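Local coordinates for excinuclease ABC, subunit A. (Deinococcus radiodurans, PDB 2VF7), which binds DNA and hydrolyses ATP as a zinc-containing UvrA-family ABC protein, probably taking part in the recognition of damaged DNA during excision repair, at residues 97-100 and 101-105; 591-594 and 595-598; 464-467 and 468-471; 482-486 and 487-491; 173-176 and 177-180. The protein carries 1 engineered substitution. All coordinates share one frame; numbering follows the deposited sequence. Where two conformers were deposited one is given.

Contact 1 (97-100 and 101-105); sequences LQQA and RGTPT. With ADP (adenosine-5'-diphosphate), chain E.
Thr103 reaches back to Ala100 and Gln99 and closes a short turn in the loop that leaves strand 94-96. The tight part centres on one carbonyl: Thr103 OG1 donates to Ala100 O over 2.8 Å, in the carbonyl plane and on a lone pair, and Thr103 N makes a weak bond of 3.1 Å to the same Ala100 O. The torsion of Thr103 (chi1 53°) sets OG1 between its own backbone N and carbonyl carbon, which turns the hydroxyl toward that oxygen. Gln99 crosses the hydroxyl obliquely, its CG 3.6 Å from Thr103 OG1 and its CD 3.8 Å from Pro104 O; which way round the amide sits is uncertain. Tyr72 of the second subunit lies near the end of Gln99. With an alanine in place of Gln99, the Thr103 hydroxyl and the Pro104 carbonyl would probably lose the polar group that packs on them.

The loose side lies further out, at Pro104 and Thr105, the exposed end of the contact; Ala100 is exposed too, although its carbonyl is held. Beyond CB, Arg101 leaves the turn. Its chain bends at chi2 and chi3, and its NH2 donates at the guanidinium edge, in plane, to ADP O1A at 3.0 Å with an angle of 139°. Lys49 and Ser50 of the P-loop bind the same nucleotide. The chemistry thus divides: neutral hydrogen bonds shape the turn, while the positive guanidinium probably helps to offset the charge of the alpha phosphate.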
loop_
_atom_site.group_PDB
_atom_site.type_symbol
_atom_site.label_atom_id
_atom_site.label_comp_id
_atom_site.label_asym_id
_atom_site.label_seq_id
_atom_site.Cartn_x
_atom_site.Cartn_y
_atom_site.Cartn_z
ATOM N N LEU A 97 6.985 -17.051 2.228
ATOM C CA LEU A 97 5.920 -17.883 2.804
ATOM C C LEU A 97 5.870 -17.895 4.342
ATOM O O LEU A 97 5.055 -18.599 4.936
ATOM C CB LEU A 97 5.945 -19.299 2.213
ATOM C CG LEU A 97 5.676 -19.295 0.692
ATOM C CD1 LEU A 97 5.728 -20.690 0.134
ATOM C CD2 LEU A 97 4.340 -18.611 0.345
ATOM N N GLN A 98 6.738 -17.087 4.965
ATOM C CA GLN A 98 6.685 -16.797 6.400
ATOM C C GLN A 98 6.686 -15.304 6.642
ATOM O O GLN A 98 7.291 -14.541 5.887
ATOM C CB GLN A 98 7.856 -17.449 7.137
ATOM C CG GLN A 98 7.833 -17.249 8.660
ATOM C CD GLN A 98 8.032 -18.536 9.417
ATOM O OE1 GLN A 98 9.095 -18.761 9.981
ATOM N NE2 GLN A 98 7.011 -19.405 9.422
ATOM N N GLN A 99 6.013 -14.889 7.709
ATOM C CA GLN A 99 5.983 -13.494 8.115
ATOM C C GLN A 99 7.282 -13.080 8.824
ATOM O O GLN A 99 7.992 -13.915 9.399
ATOM C CB GLN A 99 4.790 -13.280 9.044
ATOM C CG GLN A 99 4.022 -11.991 8.840
ATOM C CD GLN A 99 2.839 -11.905 9.795
ATOM O OE1 GLN A 99 3.012 -11.656 10.995
ATOM N NE2 GLN A 99 1.624 -12.130 9.269
ATOM N N ALA A 100 7.570 -11.781 8.790
ATOM C CA ALA A 100 8.802 -11.216 9.357
ATOM C C ALA A 100 8.985 -11.456 10.865
ATOM O O ALA A 100 8.090 -11.181 11.661
ATOM C CB ALA A 100 8.885 -9.722 9.051
ATOM N N ARG A 101 10.150 -11.996 11.220
ATOM C CA ARG A 101 10.689 -12.092 12.594
ATOM C C ARG A 101 9.878 -11.532 13.768
ATOM O O ARG A 101 9.528 -12.285 14.694
ATOM C CB ARG A 101 12.074 -11.450 12.632
ATOM C CG ARG A 101 13.065 -12.140 13.521
ATOM C CD ARG A 101 13.600 -13.394 12.869
ATOM N NE ARG A 101 15.033 -13.495 13.080
ATOM C CZ ARG A 101 15.829 -14.347 12.461
ATOM N NH1 ARG A 101 15.346 -15.207 11.589
ATOM N NH2 ARG A 101 17.126 -14.335 12.724
ATOM N N GLY A 102 9.593 -10.231 13.757
ATOM C CA GLY A 102 8.971 -9.609 14.924
ATOM C C GLY A 102 7.623 -8.961 14.714
ATOM O O GLY A 102 7.367 -7.875 15.240
ATOM N N THR A 103 6.750 -9.626 13.961
ATOM C CA THR A 103 5.422 -9.077 13.640
ATOM C C THR A 103 4.288 -9.937 14.213
ATOM O O THR A 103 4.425 -11.164 14.314
ATOM C CB THR A 103 5.233 -8.899 12.114
ATOM O OG1 THR A 103 5.536 -10.129 11.457
ATOM C CG2 THR A 103 6.166 -7.830 11.582
ATOM N N PRO A 104 3.164 -9.300 14.587
ATOM C CA PRO A 104 2.012 -10.093 15.024
ATOM C C PRO A 104 1.347 -10.781 13.833
ATOM O O PRO A 104 1.211 -10.156 12.771
ATOM C CB PRO A 104 1.071 -9.044 15.624
ATOM C CG PRO A 104 1.427 -7.769 14.933
ATOM C CD PRO A 104 2.894 -7.850 14.619
ATOM N N THR A 105 0.966 -12.054 13.985
ATOM C CA THR A 105 0.163 -12.721 12.952
ATOM C C THR A 105 -1.239 -12.098 12.978
ATOM O O THR A 105 -1.793 -11.842 14.052
ATOM C CB THR A 105 0.094 -14.273 13.116
ATOM O OG1 THR A 105 1.412 -14.836 13.057
ATOM C CG2 THR A 105 -0.735 -14.916 11.996
HETATM P PB ADP E . 20.895 -17.932 10.951
HETATM O O1B ADP E . 21.793 -19.042 10.485
HETATM O O2B ADP E . 20.499 -18.040 12.393
HETATM O O3B ADP E . 19.704 -17.731 10.032
HETATM P PA ADP E . 21.149 -15.171 11.315
HETATM O O1A ADP E . 19.856 -15.406 12.098
HETATM O O2A ADP E . 21.124 -14.251 10.140
HETATM O O3A ADP E . 21.776 -16.576 10.862
HETATM O "O5'" ADP E . 22.191 -14.522 12.355
HETATM C "C5'" ADP E . 23.349 -13.765 11.991
HETATM C "C4'" ADP E . 23.339 -12.466 12.780
HETATM O "O4'" ADP E . 22.264 -11.653 12.295
HETATM C "C3'" ADP E . 23.108 -12.618 14.283
HETATM O "O3'" ADP E . 23.948 -11.702 15.029
HETATM C "C2'" ADP E . 21.634 -12.264 14.422
HETATM O "O2'" ADP E . 21.266 -11.837 15.730
HETATM C "C1'" ADP E . 21.463 -11.174 13.371
HETATM N N9 ADP E . 20.077 -11.030 12.886
HETATM C C8 ADP E . 19.370 -11.984 12.244
HETATM N N7 ADP E . 18.125 -11.579 11.928
HETATM C C5 ADP E . 18.035 -10.311 12.373
HETATM C C6 ADP E . 16.994 -9.270 12.328
HETATM N N6 ADP E . 15.785 -9.537 11.768
HETATM N N1 ADP E . 17.283 -8.080 12.881
HETATM C C2 ADP E . 18.481 -7.802 13.448
HETATM N N3 ADP E . 19.476 -8.696 13.511
HETATM C C4 ADP E . 19.317 -9.946 12.992
#

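Contact 2 (591-594 and 595-598); sequences QKPI and GRTP
Arg596 folds back over Pro593 and brings its guanidinium across Lys592 at an oblique angle. The bend is at chi2 (64°), after which the chain runs extended through chi3; the kink turns the group back toward the preceding residues. Pro593 CD sits 4.0 Å above one guanidinium face, displaced toward its rim, and the two side chains cross at about a right angle. At the far end, Arg596 NH2 lies 4.1 Å from Lys592 CB. Lys592 is bent at three successive torsions, and its NZ stays 5.3 Å from Arg596 NH2, so these like charges probably repel mildly. This packing on Pro593 and Lys592 belongs to one of two conformers of Arg596 and is therefore probably not the sole placement of the group.

Pro593 is also pressed against the chain ahead, its CB 3.2 Å from Gly595 O. Its own carbonyl takes a weak hydrogen bond from Lys740. Ile594 points the other way: with chi1 at 58°, CG1 stands between the backbone N and the carbonyl carbon, 3.3 Å from Gly595 N, and the side chain packs on Ala728. Following strand 585-589, with Gln591 near its start, this loop is consistent with the Q-loop of an ABC ATPase.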
loop_
_atom_site.group_PDB
_atom_site.type_symbol
_atom_site.label_atom_id
_atom_site.label_comp_id
_atom_site.label_asym_id
_atom_site.label_seq_id
_atom_site.Cartn_x
_atom_site.Cartn_y
_atom_site.Cartn_z
ATOM N N GLN A 591 7.634 -21.481 22.755
ATOM C CA GLN A 591 8.343 -20.932 21.593
ATOM C C GLN A 591 8.163 -19.409 21.426
ATOM O O GLN A 591 8.919 -18.776 20.677
ATOM C CB GLN A 591 7.878 -21.643 20.321
ATOM C CG GLN A 591 6.352 -21.615 20.109
ATOM C CD GLN A 591 5.584 -22.471 21.114
ATOM O OE1 GLN A 591 4.548 -22.048 21.644
ATOM N NE2 GLN A 591 6.086 -23.683 21.377
ATOM N N LYS A 592 7.155 -18.856 22.115
ATOM C CA LYS A 592 6.770 -17.435 22.034
ATOM C C LYS A 592 7.942 -16.478 22.348
ATOM O O LYS A 592 8.920 -16.895 22.967
ATOM C CB LYS A 592 5.570 -17.144 22.956
ATOM C CG LYS A 592 4.589 -18.299 23.091
ATOM C CD LYS A 592 3.133 -17.881 22.965
ATOM C CE LYS A 592 2.726 -17.709 21.507
ATOM N NZ LYS A 592 1.282 -18.068 21.286
ATOM N N PRO A 593 7.850 -15.203 21.908
ATOM C CA PRO A 593 8.941 -14.243 22.132
ATOM C C PRO A 593 9.115 -13.884 23.604
ATOM O O PRO A 593 8.214 -14.134 24.410
ATOM C CB PRO A 593 8.493 -13.003 21.348
ATOM C CG PRO A 593 7.364 -13.459 20.463
ATOM C CD PRO A 593 6.732 -14.599 21.158
ATOM N N ILE A 594 10.250 -13.280 23.954
ATOM C CA ILE A 594 10.454 -12.875 25.330
ATOM C C ILE A 594 9.607 -11.634 25.614
ATOM O O ILE A 594 9.034 -11.515 26.707
ATOM C CB ILE A 594 11.950 -12.721 25.718
ATOM C CG1 ILE A 594 12.678 -11.704 24.832
ATOM C CG2 ILE A 594 12.642 -14.084 25.715
ATOM C CD1 ILE A 594 14.055 -11.291 25.355
ATOM N N GLY A 595 9.514 -10.739 24.619
ATOM C CA GLY A 595 8.543 -9.632 24.583
ATOM C C GLY A 595 8.074 -9.375 23.153
ATOM O O GLY A 595 8.666 -9.890 22.201
ATOM N N ARG A 596 7.015 -8.579 23.006
ATOM C CA ARG A 596 6.415 -8.270 21.698
ATOM C C ARG A 596 6.951 -6.994 21.022
ATOM O O ARG A 596 6.722 -6.780 19.828
ATOM C CB ARG A 596 4.885 -8.178 21.813
ATOM C CG ARG A 596 4.138 -9.520 21.760
ATOM C CD ARG A 596 4.493 -10.408 22.960
ATOM N NE ARG A 596 3.702 -11.636 23.040
ATOM C CZ ARG A 596 4.071 -12.725 23.716
ATOM N NH1 ARG A 596 5.235 -12.745 24.363
ATOM N NH2 ARG A 596 3.278 -13.798 23.732
ATOM N N THR A 597 7.643 -6.154 21.803
ATOM C CA THR A 597 8.182 -4.869 21.347
ATOM C C THR A 597 9.670 -4.855 21.647
ATOM O O THR A 597 10.163 -5.774 22.298
ATOM C CB THR A 597 7.502 -3.670 22.041
ATOM O OG1 THR A 597 7.942 -3.594 23.405
ATOM C CG2 THR A 597 5.978 -3.791 21.986
ATOM N N PRO A 598 10.403 -3.836 21.143
ATOM C CA PRO A 598 11.847 -3.716 21.425
ATOM C C PRO A 598 12.279 -3.255 22.839
ATOM O O PRO A 598 13.489 -3.088 23.067
ATOM C CB PRO A 598 12.327 -2.717 20.354
ATOM C CG PRO A 598 11.154 -2.517 19.391
ATOM C CD PRO A 598 9.941 -2.783 20.212
#

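Contact 3 (464-467 and 468-471); sequences ILYS and GPPE
Tyr466 holds CG anti to its backbone N (chi1 -176°), and chi2 of 67° turns the ring so that it runs forward beside Gly468 toward Pro469. One face of the ring meets the main chain: Gly468 N stands 3.4 Å above the ring plane, offset toward the rim. Since Gly468 carries no side chain, the ring can lie directly against its backbone. Gly468 O lies 3.2 Å from Tyr466 CE2, above the ring plane, while the Pro469 carbonyl is met at the ring edge.

At the end of the side chain, Tyr466 OH donates to Pro469 O over 2.7 Å. The hydroxyl lies in the carbonyl plane on a lone pair, at a C=O...donor angle of 144°. This single bond spans three residues and ties the strand to the residue just before the 3-10 segment that starts at Pro470, while Leu473 and Val476 pack on the ring from outside the contact. Ser467 turns away, its OG bonded to Trp449 NE1 and Lys32 O.

Tyr466 also belongs to a classic beta bulge, in which it and Leu465 face Asp452. The contact therefore marks the exit of bulged strand 464-468, an outermost strand, antiparallel to its neighbour 449-453, of a six-stranded sheet whose other five strands are parallel, as in the core of an ABC ATPase.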
loop_
_atom_site.group_PDB
_atom_site.type_symbol
_atom_site.label_atom_id
_atom_site.label_comp_id
_atom_site.label_asym_id
_atom_site.label_seq_id
_atom_site.Cartn_x
_atom_site.Cartn_y
_atom_site.Cartn_z
ATOM N N ILE A 464 30.938 -17.806 3.083
ATOM C CA ILE A 464 30.383 -18.852 2.227
ATOM C C ILE A 464 31.391 -19.955 2.194
ATOM O O ILE A 464 32.510 -19.764 1.739
ATOM C CB ILE A 464 30.082 -18.338 0.765
ATOM C CG1 ILE A 464 29.147 -17.111 0.766
ATOM C CG2 ILE A 464 29.539 -19.456 -0.131
ATOM C CD1 ILE A 464 27.889 -17.272 1.584
ATOM N N LEU A 465 31.005 -21.109 2.717
ATOM C CA LEU A 465 31.894 -22.259 2.708
ATOM C C LEU A 465 31.791 -22.992 1.379
ATOM O O LEU A 465 32.781 -23.525 0.860
ATOM C CB LEU A 465 31.565 -23.197 3.866
ATOM C CG LEU A 465 31.426 -22.550 5.246
ATOM C CD1 LEU A 465 31.427 -23.618 6.312
ATOM C CD2 LEU A 465 32.504 -21.502 5.512
ATOM N N TYR A 466 30.580 -23.000 0.830
ATOM C CA TYR A 466 30.274 -23.748 -0.378
ATOM C C TYR A 466 29.055 -23.173 -1.093
ATOM O O TYR A 466 28.099 -22.782 -0.458
ATOM C CB TYR A 466 30.053 -25.227 -0.027
ATOM C CG TYR A 466 29.816 -26.134 -1.224
ATOM C CD1 TYR A 466 30.831 -26.366 -2.142
ATOM C CD2 TYR A 466 28.564 -26.747 -1.432
ATOM C CE1 TYR A 466 30.625 -27.168 -3.226
ATOM C CE2 TYR A 466 28.346 -27.552 -2.524
ATOM C CZ TYR A 466 29.392 -27.765 -3.424
ATOM O OH TYR A 466 29.233 -28.561 -4.541
ATOM N N SER A 467 29.125 -23.084 -2.419
ATOM C CA SER A 467 27.938 -22.893 -3.249
ATOM C C SER A 467 28.019 -23.875 -4.423
ATOM O O SER A 467 28.831 -23.707 -5.319
ATOM C CB SER A 467 27.841 -21.434 -3.728
ATOM O OG SER A 467 26.630 -21.172 -4.432
ATOM N N GLY A 468 27.196 -24.915 -4.396
ATOM C CA GLY A 468 27.148 -25.908 -5.468
ATOM C C GLY A 468 26.180 -27.026 -5.103
ATOM O O GLY A 468 25.570 -26.976 -4.034
ATOM N N PRO A 469 26.030 -28.039 -5.985
ATOM C CA PRO A 469 25.251 -29.248 -5.671
ATOM C C PRO A 469 25.711 -29.882 -4.351
ATOM O O PRO A 469 26.894 -29.802 -4.017
ATOM C CB PRO A 469 25.591 -30.194 -6.831
ATOM C CG PRO A 469 25.962 -29.301 -7.957
ATOM C CD PRO A 469 26.606 -28.092 -7.344
ATOM N N PRO A 470 24.789 -30.510 -3.595
ATOM C CA PRO A 470 25.144 -31.136 -2.305
ATOM C C PRO A 470 26.380 -32.039 -2.301
ATOM O O PRO A 470 27.163 -31.970 -1.360
ATOM C CB PRO A 470 23.891 -31.935 -1.959
ATOM C CG PRO A 470 22.787 -31.095 -2.530
ATOM C CD PRO A 470 23.344 -30.637 -3.868
ATOM N N GLU A 471 26.572 -32.845 -3.342
ATOM C CA GLU A 471 27.637 -33.852 -3.359
ATOM C C GLU A 471 29.063 -33.293 -3.271
ATOM O O GLU A 471 29.988 -34.006 -2.876
ATOM C CB GLU A 471 27.499 -34.761 -4.591
ATOM C CG GLU A 471 26.332 -35.762 -4.512
ATOM C CD GLU A 471 26.649 -36.993 -3.659
ATOM O OE1 GLU A 471 27.546 -37.786 -4.038
ATOM O OE2 GLU A 471 25.989 -37.171 -2.610
#

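Contact 4 (482-486 and 487-491); sequences GQYLF and ADRHT
Arg489 packs on Tyr484 and Gln483 in a local contact at the C-terminal end of helix 480-487, where the chain turns off to the side before running on toward strand 502-510. A CH-pi contact supports this: Arg489 CB lies 3.6 Å from the centroid of the Tyr484 ring and only 11° off its normal, hence squarely over the face. Beyond CB the arginine bends at chi2 and again at chi3 (-30°), which carries the guanidinium past the ring to the phenol oxygen. There Arg489 NH2 donates from the guanidinium edge, in plane and nearly straight, to Tyr484 OH; the modelled 2.6 Å is less sure because the hydroxyl is crowded elsewhere. The planes stand 64° apart, so the guanidinium is not parallel to the ring.

Tyr484 OH is also hydrogen-bonded to Glu770 on helix 766-781, and that carboxylate forms a weak, long ion pair with Arg489. A phenylalanine at Tyr484 would keep the ring under Arg489 CB but would probably leave Glu770 and the guanidinium without the hydroxyl that joins them. Gln483 flanks the arginine, its CB 3.7 Å from Arg489 CG and its OE1 3.4 Å from Arg489 CD, while its NE2 bonds Pro477 O.

In the backbone, Ala487 N donates to Gln483 O at 2.9 Å, with the donor above the carbonyl plane. Asp488 then takes positive phi. Such a residue just after the last turn is a common C-terminal ending of a helix, here following a pi-type turn at 483-486.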
loop_
_atom_site.group_PDB
_atom_site.type_symbol
_atom_site.label_atom_id
_atom_site.label_comp_id
_atom_site.label_asym_id
_atom_site.label_seq_id
_atom_site.Cartn_x
_atom_site.Cartn_y
_atom_site.Cartn_z
ATOM N N GLY A 482 28.479 -30.711 6.110
ATOM C CA GLY A 482 29.155 -31.790 5.392
ATOM C C GLY A 482 29.592 -32.948 6.267
ATOM O O GLY A 482 29.754 -34.063 5.779
ATOM N N GLN A 483 29.775 -32.688 7.560
ATOM C CA GLN A 483 30.221 -33.718 8.504
ATOM C C GLN A 483 29.083 -34.628 8.926
ATOM O O GLN A 483 29.242 -35.848 8.982
ATOM C CB GLN A 483 30.862 -33.093 9.741
ATOM C CG GLN A 483 32.252 -32.526 9.501
ATOM C CD GLN A 483 32.682 -31.570 10.595
ATOM O OE1 GLN A 483 32.193 -31.639 11.726
ATOM N NE2 GLN A 483 33.595 -30.664 10.263
ATOM N N TYR A 484 27.938 -34.032 9.240
ATOM C CA TYR A 484 26.737 -34.799 9.549
ATOM C C TYR A 484 26.232 -35.527 8.315
ATOM O O TYR A 484 25.804 -36.672 8.388
ATOM C CB TYR A 484 25.665 -33.894 10.183
ATOM C CG TYR A 484 25.991 -33.630 11.632
ATOM C CD1 TYR A 484 26.847 -32.593 11.994
ATOM C CD2 TYR A 484 25.500 -34.466 12.641
ATOM C CE1 TYR A 484 27.188 -32.376 13.316
ATOM C CE2 TYR A 484 25.833 -34.253 13.977
ATOM C CZ TYR A 484 26.683 -33.209 14.302
ATOM O OH TYR A 484 27.024 -32.985 15.613
ATOM N N LEU A 485 26.349 -34.863 7.174
ATOM C CA LEU A 485 25.802 -35.351 5.919
ATOM C C LEU A 485 26.644 -36.487 5.322
ATOM O O LEU A 485 26.090 -37.451 4.781
ATOM C CB LEU A 485 25.666 -34.170 4.939
ATOM C CG LEU A 485 24.576 -34.095 3.867
ATOM C CD1 LEU A 485 23.192 -33.977 4.467
ATOM C CD2 LEU A 485 24.862 -32.916 2.955
ATOM N N PHE A 486 27.971 -36.391 5.441
ATOM C CA PHE A 486 28.877 -37.340 4.777
ATOM C C PHE A 486 29.925 -38.030 5.663
ATOM O O PHE A 486 30.478 -39.057 5.264
ATOM C CB PHE A 486 29.604 -36.679 3.590
ATOM C CG PHE A 486 28.691 -36.080 2.556
ATOM C CD1 PHE A 486 27.742 -36.862 1.897
ATOM C CD2 PHE A 486 28.796 -34.730 2.224
ATOM C CE1 PHE A 486 26.896 -36.301 0.940
ATOM C CE2 PHE A 486 27.964 -34.168 1.271
ATOM C CZ PHE A 486 27.016 -34.955 0.625
ATOM N N ALA A 487 30.220 -37.477 6.838
ATOM C CA ALA A 487 31.325 -38.003 7.656
ATOM C C ALA A 487 30.894 -38.736 8.921
ATOM O O ALA A 487 31.747 -39.243 9.656
ATOM C CB ALA A 487 32.330 -36.905 7.993
ATOM N N ASP A 488 29.580 -38.778 9.168
ATOM C CA ASP A 488 28.985 -39.566 10.253
ATOM C C ASP A 488 29.340 -39.038 11.656
ATOM O O ASP A 488 29.946 -39.756 12.471
ATOM C CB ASP A 488 29.385 -41.052 10.102
ATOM C CG ASP A 488 28.467 -42.001 10.861
ATOM O OD1 ASP A 488 28.951 -43.097 11.236
ATOM O OD2 ASP A 488 27.273 -41.659 11.071
ATOM N N ARG A 489 28.968 -37.788 11.936
ATOM C CA ARG A 489 29.144 -37.231 13.277
ATOM C C ARG A 489 28.076 -37.751 14.227
ATOM O O ARG A 489 26.899 -37.378 14.117
ATOM C CB ARG A 489 29.130 -35.697 13.289
ATOM C CG ARG A 489 30.425 -35.037 12.877
ATOM C CD ARG A 489 30.954 -33.983 13.882
ATOM N NE ARG A 489 29.939 -33.258 14.662
ATOM C CZ ARG A 489 30.145 -32.094 15.289
ATOM N NH1 ARG A 489 31.326 -31.482 15.226
ATOM N NH2 ARG A 489 29.165 -31.528 15.981
ATOM N N HIS A 490 28.499 -38.622 15.143
ATOM C CA HIS A 490 27.680 -39.043 16.283
ATOM C C HIS A 490 28.216 -38.423 17.563
ATOM O O HIS A 490 29.396 -38.064 17.659
ATOM C CB HIS A 490 27.743 -40.565 16.516
ATOM C CG HIS A 490 27.266 -41.404 15.372
ATOM N ND1 HIS A 490 27.835 -42.624 15.069
ATOM C CD2 HIS A 490 26.271 -41.217 14.473
ATOM C CE1 HIS A 490 27.216 -43.147 14.025
ATOM N NE2 HIS A 490 26.267 -42.312 13.642
ATOM N N THR A 491 27.329 -38.310 18.543
ATOM C CA THR A 491 27.719 -38.433 19.934
ATOM C C THR A 491 27.317 -39.857 20.279
ATOM O O THR A 491 26.168 -40.252 20.042
ATOM C CB THR A 491 26.985 -37.443 20.850
ATOM O OG1 THR A 491 25.668 -37.204 20.335
ATOM C CG2 THR A 491 27.759 -36.122 20.949
#

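Contact 5 (173-176 and 177-180); sequences SLTI and RERA
Residues Ile176 to Arg179 form a type I beta turn, marked by a weak Arg179 N to Ile176 O bond of 3.0 Å, and the loop is gathered more widely round Thr175 O, which accepts from Ala180 N at 3.1 Å and weakly from Glu178 N. Glu178 reaches back to Thr175 with its chain extended beyond CG. Its OE2 receives Thr175 N over 3.0 Å at an angle of 155°; the donor comes from above the carboxylate plane, 47° out of it. The carboxylate thus holds the amide three residues earlier.

Thr175 CG2 is modelled 3.0 Å from Arg177 N, and with chi1 at -117° the placement of this side chain is doubtful. Leu174 CB also meets Ala180 CB at 3.6 Å, a small apolar contact that closes the two ends of the loop together. Leu174 CD1 touches Glu178 OE2, at 3.7 Å.

Within the UvrA DNA-binding region the loop lies between helices 165-168 and 187-199. Ile176 packs on Leu197 of the latter and on Trp208, Arg177 forms a salt bridge with Asp205, and Leu174 joins the backbone of Trp208.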
loop_
_atom_site.group_PDB
_atom_site.type_symbol
_atom_site.label_atom_id
_atom_site.label_comp_id
_atom_site.label_asym_id
_atom_site.label_seq_id
_atom_site.Cartn_x
_atom_site.Cartn_y
_atom_site.Cartn_z
ATOM N N SER A 173 -20.380 3.496 46.492
ATOM C CA SER A 173 -19.994 4.390 47.612
ATOM C C SER A 173 -19.097 5.518 47.116
ATOM O O SER A 173 -19.037 6.605 47.717
ATOM C CB SER A 173 -19.307 3.628 48.761
ATOM O OG SER A 173 -18.194 2.852 48.328
ATOM N N LEU A 174 -18.423 5.265 45.994
ATOM C CA LEU A 174 -17.507 6.237 45.396
ATOM C C LEU A 174 -18.216 7.493 44.869
ATOM O O LEU A 174 -19.387 7.473 44.501
ATOM C CB LEU A 174 -16.656 5.558 44.306
ATOM C CG LEU A 174 -15.270 4.981 44.628
ATOM C CD1 LEU A 174 -14.934 4.927 46.119
ATOM C CD2 LEU A 174 -15.094 3.623 43.997
ATOM N N THR A 175 -17.473 8.587 44.863
ATOM C CA THR A 175 -17.883 9.862 44.325
ATOM C C THR A 175 -17.519 9.864 42.829
ATOM O O THR A 175 -16.631 9.117 42.405
ATOM C CB THR A 175 -17.107 10.952 45.113
ATOM O OG1 THR A 175 -18.005 11.799 45.847
ATOM C CG2 THR A 175 -16.190 11.770 44.237
ATOM N N ILE A 176 -18.202 10.676 42.011
ATOM C CA ILE A 176 -17.821 10.792 40.594
ATOM C C ILE A 176 -16.328 11.227 40.448
ATOM O O ILE A 176 -15.590 10.642 39.656
ATOM C CB ILE A 176 -18.838 11.641 39.747
ATOM C CG1 ILE A 176 -20.205 10.955 39.649
ATOM C CG2 ILE A 176 -18.317 11.871 38.336
ATOM C CD1 ILE A 176 -21.355 11.880 39.056
ATOM N N ARG A 177 -15.876 12.205 41.235
ATOM C CA ARG A 177 -14.432 12.581 41.294
ATOM C C ARG A 177 -13.502 11.422 41.775
ATOM O O ARG A 177 -12.298 11.392 41.449
ATOM C CB ARG A 177 -14.241 13.839 42.174
ATOM C CG ARG A 177 -12.894 14.552 41.992
ATOM C CD ARG A 177 -12.710 15.806 42.871
ATOM N NE ARG A 177 -13.819 16.764 42.802
ATOM C CZ ARG A 177 -13.883 17.799 41.975
ATOM N NH1 ARG A 177 -12.895 18.045 41.117
ATOM N NH2 ARG A 177 -14.938 18.594 41.994
ATOM N N GLU A 178 -14.056 10.470 42.540
ATOM C CA GLU A 178 -13.323 9.289 42.994
ATOM C C GLU A 178 -13.389 8.169 41.946
ATOM O O GLU A 178 -13.147 7.015 42.241
ATOM C CB GLU A 178 -13.877 8.804 44.342
ATOM C CG GLU A 178 -13.445 9.646 45.555
ATOM C CD GLU A 178 -14.292 9.410 46.808
ATOM O OE1 GLU A 178 -14.070 10.127 47.818
ATOM O OE2 GLU A 178 -15.180 8.519 46.810
ATOM N N ARG A 179 -13.704 8.538 40.704
ATOM C CA ARG A 179 -13.853 7.580 39.584
ATOM C C ARG A 179 -14.893 6.484 39.824
ATOM O O ARG A 179 -14.683 5.321 39.464
ATOM C CB ARG A 179 -12.500 6.998 39.199
ATOM C CG ARG A 179 -11.493 8.079 38.867
ATOM C CD ARG A 179 -10.369 7.574 38.008
ATOM N NE ARG A 179 -9.560 8.674 37.507
ATOM C CZ ARG A 179 -9.524 9.111 36.245
ATOM N NH1 ARG A 179 -10.251 8.543 35.285
ATOM N NH2 ARG A 179 -8.735 10.131 35.942
ATOM N N ALA A 180 -16.020 6.870 40.423
ATOM C CA ALA A 180 -17.136 5.947 40.665
ATOM C C ALA A 180 -17.595 5.264 39.392
ATOM O O ALA A 180 -17.909 4.066 39.414
ATOM C CB ALA A 180 -18.302 6.635 41.339
#

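How the contacts relate
Contacts 1 and 2 are surface loops after edge strands 94-96 and 585-589 of the two ATPase sheets, at apparently equivalent places in the two ATPase halves, with centres 12 Å apart. Only contact 1 holds a nucleotide-binding residue. Contacts 3 and 4 are partly buried, follow each other in the chain and touch: Pro470 O lies 3.5 Å from Phe486 CE2. Both rest on a tyrosine, one donating to a backbone carbonyl, the other joining an arginine to a glutamate of the second ATPase half. Contact 5, partly buried and with its centre 72 Å from that of contact 3, belongs to the DNA-binding region and relies mostly on backbone hydrogen bonds, whereas contact 2 has no clear one across it.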